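Local coordinates for hydrolase, NUDIX family (Clostridium perfringens ATCC 13124, PDB 3F6A), which probably hydrolyses a nucleoside diphosphate linked to another moiety, as other Nudix hydrolases do, although its own substrate is not established, at residues Leu81-Leu89 with His98-Thr106. Numbering follows the deposited sequence.
Sequences LINPIHTIL and HIDFVYYAT
I85 and H86 both face V102 across an antiparallel beta hairpin of the Nudix fold, forming a classic beta bulge where strand 86-89 begins beside strand 98-106. V102 O takes a short bond from I85 N (2.7 Å), almost in line with its C=O, and a weak one from H86 N. Beyond the bulge the ladder is regular, with V102 N bonded to H86 O and I88 paired with D100 in both directions.

Around the bulge, aliphatic side chains fit against the rings of two tyrosines. P84 lays its CA over one face of the Y103 ring, 4.0 Å from the centroid, a CH-pi contact; the proline ring adds CB against Y103 CZ (3.9 Å) and CG against F101 CD1 (3.8 Å), a compact apolar fit between the two aromatic rings. I82 CG1 meets the rim of the Y103 ring at CE1 (3.6 Å). I85 crosses Y104 at about a right angle. Its CG1, beside the backbone N (chi1 -55°), stands over the ring face, while CG2 touches CE2. The Y104 hydroxyl reaches the edge of the H86 imidazole, and E146 OE1 of helix 138-150 is hydrogen-bonded to both H86 NE2 and Y104 OH, tying the hairpin to that helix.

On the T87 face, the beta-branched T87 and I99 suit an extended strand and touch through their CG2 methyls, and F101 meets F101 of the second subunit with planes at about 45°. On the other face, M143 packs against I88 and V102, and D100 bonds through its two carboxylate oxygens to T8 and S10. Beside F101, T87 OG1 lies in the plane of the ring at its edge, 3.6 Å from CD1.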
loop_
_atom_site.group_PDB
_atom_site.type_symbol
_atom_site.label_atom_id
_atom_site.label_comp_id
_atom_site.label_asym_id
_atom_site.label_seq_id
_atom_site.Cartn_x
_atom_site.Cartn_y
_atom_site.Cartn_z
ATOM N N LEU A 81 3.722 -0.738 9.648
ATOM C CA LEU A 81 3.764 -2.026 8.974
ATOM C C LEU A 81 4.602 -1.976 7.707
ATOM O O LEU A 81 4.991 -0.903 7.253
ATOM C CB LEU A 81 2.341 -2.463 8.619
ATOM C CG LEU A 81 1.330 -2.463 9.762
ATOM C CD1 LEU A 81 -0.048 -2.816 9.215
ATOM C CD2 LEU A 81 1.760 -3.449 10.838
ATOM N N ILE A 82 4.888 -3.146 7.143
ATOM C CA ILE A 82 5.646 -3.208 5.903
ATOM C C ILE A 82 4.702 -2.745 4.798
ATOM O O ILE A 82 3.581 -3.238 4.670
ATOM C CB ILE A 82 6.171 -4.647 5.617
ATOM C CG1 ILE A 82 6.444 -4.828 4.125
ATOM C CG2 ILE A 82 5.193 -5.666 6.092
ATOM C CD1 ILE A 82 7.578 -3.990 3.609
ATOM N N ASN A 83 5.163 -1.781 4.015
ATOM C CA ASN A 83 4.373 -1.198 2.938
ATOM C C ASN A 83 4.546 -2.000 1.641
ATOM O O ASN A 83 5.619 -2.531 1.374
ATOM C CB ASN A 83 4.839 0.251 2.724
ATOM C CG ASN A 83 3.762 1.137 2.137
ATOM O OD1 ASN A 83 4.014 1.905 1.205
ATOM N ND2 ASN A 83 2.560 1.055 2.690
ATOM N N PRO A 84 3.483 -2.110 0.824
ATOM C CA PRO A 84 3.613 -2.861 -0.430
ATOM C C PRO A 84 4.527 -2.107 -1.388
ATOM O O PRO A 84 4.716 -0.903 -1.235
ATOM C CB PRO A 84 2.175 -2.929 -0.948
ATOM C CG PRO A 84 1.547 -1.679 -0.393
ATOM C CD PRO A 84 2.100 -1.639 1.020
ATOM N N ILE A 85 5.094 -2.818 -2.358
ATOM C CA ILE A 85 5.977 -2.207 -3.351
ATOM C C ILE A 85 5.098 -1.517 -4.390
ATOM O O ILE A 85 5.405 -0.426 -4.868
ATOM C CB ILE A 85 6.835 -3.266 -4.096
ATOM C CG1 ILE A 85 7.625 -4.117 -3.101
ATOM C CG2 ILE A 85 7.793 -2.560 -5.056
ATOM C CD1 ILE A 85 8.652 -3.349 -2.298
ATOM N N HIS A 86 4.002 -2.179 -4.737
ATOM C CA HIS A 86 3.057 -1.651 -5.712
ATOM C C HIS A 86 1.643 -2.026 -5.307
ATOM O O HIS A 86 1.433 -2.965 -4.532
ATOM C CB HIS A 86 3.322 -2.236 -7.099
ATOM C CG HIS A 86 4.637 -1.842 -7.693
ATOM N ND1 HIS A 86 4.991 -0.528 -7.917
ATOM C CD2 HIS A 86 5.666 -2.592 -8.151
ATOM C CE1 HIS A 86 6.181 -0.486 -8.487
ATOM N NE2 HIS A 86 6.613 -1.726 -8.642
ATOM N N THR A 87 0.681 -1.286 -5.848
ATOM C CA THR A 87 -0.728 -1.532 -5.595
ATOM C C THR A 87 -1.408 -1.608 -6.959
ATOM O O THR A 87 -1.376 -0.653 -7.746
ATOM C CB THR A 87 -1.353 -0.403 -4.751
ATOM O OG1 THR A 87 -0.725 -0.371 -3.461
ATOM C CG2 THR A 87 -2.839 -0.633 -4.571
ATOM N N ILE A 88 -2.028 -2.750 -7.235
ATOM C CA ILE A 88 -2.689 -2.970 -8.516
ATOM C C ILE A 88 -4.162 -3.371 -8.411
ATOM O O ILE A 88 -4.566 -4.086 -7.488
ATOM C CB ILE A 88 -1.931 -4.057 -9.307
ATOM C CG1 ILE A 88 -0.502 -3.581 -9.576
ATOM C CG2 ILE A 88 -2.663 -4.381 -10.608
ATOM C CD1 ILE A 88 0.378 -4.627 -10.238
ATOM N N LEU A 89 -4.963 -2.899 -9.363
ATOM C CA LEU A 89 -6.384 -3.233 -9.390
ATOM C C LEU A 89 -6.596 -4.396 -10.360
ATOM O O LEU A 89 -6.320 -4.278 -11.564
ATOM C CB LEU A 89 -7.217 -2.027 -9.828
ATOM C CG LEU A 89 -8.736 -2.247 -9.890
ATOM C CD1 LEU A 89 -9.277 -2.583 -8.507
ATOM C CD2 LEU A 89 -9.409 -0.987 -10.437
ATOM N N HIS A 98 -10.706 -6.278 -7.427
ATOM C CA HIS A 98 -9.959 -6.353 -6.185
ATOM C C HIS A 98 -8.640 -5.610 -6.250
ATOM O O HIS A 98 -8.037 -5.462 -7.317
ATOM C CB HIS A 98 -9.692 -7.814 -5.819
ATOM C CG HIS A 98 -8.946 -8.576 -6.871
ATOM N ND1 HIS A 98 -7.580 -8.767 -6.829
ATOM C CD2 HIS A 98 -9.378 -9.206 -7.988
ATOM C CE1 HIS A 98 -7.206 -9.486 -7.873
ATOM N NE2 HIS A 98 -8.278 -9.766 -8.590
ATOM N N ILE A 99 -8.204 -5.144 -5.089
ATOM C CA ILE A 99 -6.941 -4.447 -4.961
ATOM C C ILE A 99 -5.914 -5.507 -4.605
ATOM O O ILE A 99 -6.165 -6.371 -3.764
ATOM C CB ILE A 99 -7.001 -3.401 -3.830
ATOM C CG1 ILE A 99 -7.870 -2.224 -4.270
ATOM C CG2 ILE A 99 -5.597 -2.938 -3.459
ATOM C CD1 ILE A 99 -8.092 -1.194 -3.189
ATOM N N ASP A 100 -4.759 -5.456 -5.253
ATOM C CA ASP A 100 -3.712 -6.416 -4.968
ATOM C C ASP A 100 -2.453 -5.705 -4.500
ATOM O O ASP A 100 -1.846 -4.934 -5.253
ATOM C CB ASP A 100 -3.402 -7.257 -6.205
ATOM C CG ASP A 100 -2.304 -8.270 -5.952
ATOM O OD1 ASP A 100 -2.509 -9.185 -5.126
ATOM O OD2 ASP A 100 -1.230 -8.147 -6.574
ATOM N N PHE A 101 -2.081 -5.957 -3.246
ATOM C CA PHE A 101 -0.883 -5.368 -2.659
ATOM C C PHE A 101 0.293 -6.267 -2.989
ATOM O O PHE A 101 0.350 -7.410 -2.543
ATOM C CB PHE A 101 -1.033 -5.238 -1.138
ATOM C CG PHE A 101 -2.021 -4.184 -0.718
ATOM C CD1 PHE A 101 -1.964 -2.905 -1.266
ATOM C CD2 PHE A 101 -3.000 -4.460 0.231
ATOM C CE1 PHE A 101 -2.868 -1.918 -0.874
ATOM C CE2 PHE A 101 -3.904 -3.482 0.626
ATOM C CZ PHE A 101 -3.838 -2.210 0.073
ATOM N N VAL A 102 1.232 -5.738 -3.769
ATOM C CA VAL A 102 2.398 -6.498 -4.203
ATOM C C VAL A 102 3.636 -6.320 -3.341
ATOM O O VAL A 102 4.068 -5.202 -3.088
ATOM C CB VAL A 102 2.764 -6.137 -5.647
ATOM C CG1 VAL A 102 3.916 -7.008 -6.127
ATOM C CG2 VAL A 102 1.556 -6.312 -6.533
ATOM N N TYR A 103 4.214 -7.443 -2.922
ATOM C CA TYR A 103 5.409 -7.449 -2.090
ATOM C C TYR A 103 6.508 -8.269 -2.747
ATOM O O TYR A 103 6.230 -9.193 -3.515
ATOM C CB TYR A 103 5.099 -8.073 -0.725
ATOM C CG TYR A 103 4.128 -7.294 0.122
ATOM C CD1 TYR A 103 4.578 -6.469 1.151
ATOM C CD2 TYR A 103 2.750 -7.380 -0.102
ATOM C CE1 TYR A 103 3.683 -5.748 1.941
ATOM C CE2 TYR A 103 1.847 -6.663 0.685
ATOM C CZ TYR A 103 2.326 -5.851 1.701
ATOM O OH TYR A 103 1.447 -5.139 2.480
ATOM N N TYR A 104 7.757 -7.928 -2.445
ATOM C CA TYR A 104 8.899 -8.668 -2.965
ATOM C C TYR A 104 9.561 -9.278 -1.736
ATOM O O TYR A 104 9.565 -8.670 -0.666
ATOM C CB TYR A 104 9.887 -7.745 -3.697
ATOM C CG TYR A 104 9.330 -7.060 -4.939
ATOM C CD1 TYR A 104 8.198 -7.550 -5.591
ATOM C CD2 TYR A 104 9.956 -5.934 -5.470
ATOM C CE1 TYR A 104 7.702 -6.933 -6.748
ATOM C CE2 TYR A 104 9.473 -5.310 -6.622
ATOM C CZ TYR A 104 8.346 -5.814 -7.255
ATOM O OH TYR A 104 7.876 -5.191 -8.392
ATOM N N ALA A 105 10.112 -10.476 -1.883
ATOM C CA ALA A 105 10.751 -11.154 -0.761
ATOM C C ALA A 105 11.843 -12.109 -1.220
ATOM O O ALA A 105 12.034 -12.331 -2.409
ATOM C CB ALA A 105 9.708 -11.923 0.034
ATOM N N THR A 106 12.550 -12.678 -0.250
ATOM C CA THR A 106 13.616 -13.626 -0.526
ATOM C C THR A 106 13.340 -14.923 0.230
ATOM O O THR A 106 12.567 -14.937 1.187
ATOM C CB THR A 106 14.976 -13.077 -0.057
ATOM O OG1 THR A 106 14.916 -12.811 1.350
ATOM C CG2 THR A 106 15.324 -11.788 -0.799
#